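Local coordinates for hypothetical protein PH0435 (Pyrococcus horikoshii, PDB 2YV4) that is of unknown function but carries the C-terminal Sua5 domain of threonylcarbamoyl-AMP synthases, and so probably takes part in tRNA threonylcarbamoyladenosine formation, at residues Lys19-Glu22 with Leu23-Leu27. Sequence-based numbering, arbitrary orientation.
Sequences KITE and LVKEL
Glu26 OE2 approaches Glu22 OE1 obliquely from one face of the Glu22 carboxylate, 3.0 Å away, with the two carboxylate planes 90° apart. No hydrogen bond joins these like charges. The same Glu26 OE2 also sits against the Glu22 chain, 3.1 Å from CG. Lys19 NZ lies off the same face and donates to Glu22 OE2 at 3.1 Å on the syn side, 23° out of the carboxylate plane, in a salt bridge. The lysine charge probably offsets some of the repulsion between the two glutamates. With CG anti to the backbone N (chi1 179°) and an extended chain, Glu22 carries its carboxylate to Lys19; Glu26 extends its own up to that of Glu22. A glutamine here would remove the negative charge and would probably leave Lys19 without its ionic mate. Alongside, Thr21 CG2 rests 4.0 Å from Lys25 CE, while Thr21 OG1 is hydrogen-bonded to Lys17 O. On the buried side Ile20 CG2 touches Val24 CG2 at 4.2 Å. The backbone is regular i to i+4 helix: Val24 N to Ile20 O is 2.9 Å, and Lys25 N to Thr21 O is weak at 3.3 Å. Helix 13-29 packs on the parallel sheet of this alpha/beta domain, where Leu23 meets Val9 and Ile77, Val24 meets Val34 and Val36, and Leu27 reaches strands 34-38 and 75-81.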
loop_
_atom_site.group_PDB
_atom_site.type_symbol
_atom_site.label_atom_id
_atom_site.label_comp_id
_atom_site.label_asym_id
_atom_site.label_seq_id
_atom_site.Cartn_x
_atom_site.Cartn_y
_atom_site.Cartn_z
ATOM N N LYS A 19 1.935 5.809 10.289
ATOM C CA LYS A 19 2.627 4.527 10.221
ATOM C C LYS A 19 3.295 4.335 8.859
ATOM O O LYS A 19 4.459 3.929 8.783
ATOM C CB LYS A 19 1.642 3.388 10.507
ATOM C CG LYS A 19 2.234 1.979 10.389
ATOM C CD LYS A 19 3.393 1.737 11.356
ATOM C CE LYS A 19 2.954 1.806 12.811
ATOM N NZ LYS A 19 4.075 1.448 13.728
ATOM N N ILE A 20 2.572 4.633 7.781
ATOM C CA ILE A 20 3.149 4.486 6.447
ATOM C C ILE A 20 4.380 5.382 6.288
ATOM O O ILE A 20 5.419 4.941 5.792
ATOM C CB ILE A 20 2.120 4.827 5.339
ATOM C CG1 ILE A 20 1.007 3.776 5.341
ATOM C CG2 ILE A 20 2.809 4.861 3.971
ATOM C CD1 ILE A 20 -0.089 4.022 4.336
ATOM N N THR A 21 4.263 6.636 6.714
ATOM C CA THR A 21 5.380 7.575 6.625
ATOM C C THR A 21 6.607 6.963 7.298
ATOM O O THR A 21 7.716 7.009 6.760
ATOM C CB THR A 21 5.044 8.899 7.326
ATOM O OG1 THR A 21 3.839 9.434 6.767
ATOM C CG2 THR A 21 6.180 9.908 7.148
ATOM N N GLU A 22 6.381 6.376 8.472
ATOM C CA GLU A 22 7.431 5.741 9.258
ATOM C C GLU A 22 8.065 4.565 8.520
ATOM O O GLU A 22 9.289 4.475 8.424
ATOM C CB GLU A 22 6.855 5.255 10.595
ATOM C CG GLU A 22 7.855 4.550 11.505
ATOM C CD GLU A 22 7.178 3.797 12.646
ATOM O OE1 GLU A 22 7.892 3.278 13.530
ATOM O OE2 GLU A 22 5.933 3.716 12.656
ATOM N N LEU A 23 7.232 3.666 8.003
ATOM C CA LEU A 23 7.715 2.493 7.282
ATOM C C LEU A 23 8.528 2.838 6.033
ATOM O O LEU A 23 9.552 2.209 5.762
ATOM C CB LEU A 23 6.543 1.582 6.891
ATOM C CG LEU A 23 5.925 0.726 8.000
ATOM C CD1 LEU A 23 4.695 0.005 7.465
ATOM C CD2 LEU A 23 6.954 -0.280 8.513
ATOM N N VAL A 24 8.062 3.816 5.262
ATOM C CA VAL A 24 8.774 4.225 4.061
ATOM C C VAL A 24 10.209 4.623 4.420
ATOM O O VAL A 24 11.168 4.137 3.817
ATOM C CB VAL A 24 8.049 5.398 3.367
ATOM C CG1 VAL A 24 8.959 6.048 2.328
ATOM C CG2 VAL A 24 6.773 4.882 2.693
ATOM N N LYS A 25 10.360 5.490 5.415
ATOM C CA LYS A 25 11.687 5.917 5.836
ATOM C C LYS A 25 12.516 4.708 6.249
ATOM O O LYS A 25 13.675 4.583 5.862
ATOM C CB LYS A 25 11.590 6.901 7.005
ATOM C CG LYS A 25 11.061 8.262 6.622
ATOM C CD LYS A 25 10.800 9.099 7.861
ATOM C CE LYS A 25 10.177 10.437 7.510
ATOM N NZ LYS A 25 9.838 11.203 8.739
ATOM N N GLU A 26 11.915 3.816 7.033
ATOM C CA GLU A 26 12.607 2.619 7.487
ATOM C C GLU A 26 13.073 1.758 6.320
ATOM O O GLU A 26 14.226 1.328 6.277
ATOM C CB GLU A 26 11.698 1.795 8.398
ATOM C CG GLU A 26 11.631 2.293 9.835
ATOM C CD GLU A 26 10.508 1.637 10.624
ATOM O OE1 GLU A 26 10.165 0.474 10.317
ATOM O OE2 GLU A 26 9.972 2.278 11.555
ATOM N N LEU A 27 12.178 1.508 5.373
ATOM C CA LEU A 27 12.525 0.696 4.220
ATOM C C LEU A 27 13.622 1.364 3.387
ATOM O O LEU A 27 14.565 0.703 2.952
ATOM C CB LEU A 27 11.273 0.435 3.376
ATOM C CG LEU A 27 10.211 -0.379 4.129
ATOM C CD1 LEU A 27 8.943 -0.510 3.300
ATOM C CD2 LEU A 27 10.778 -1.754 4.466
#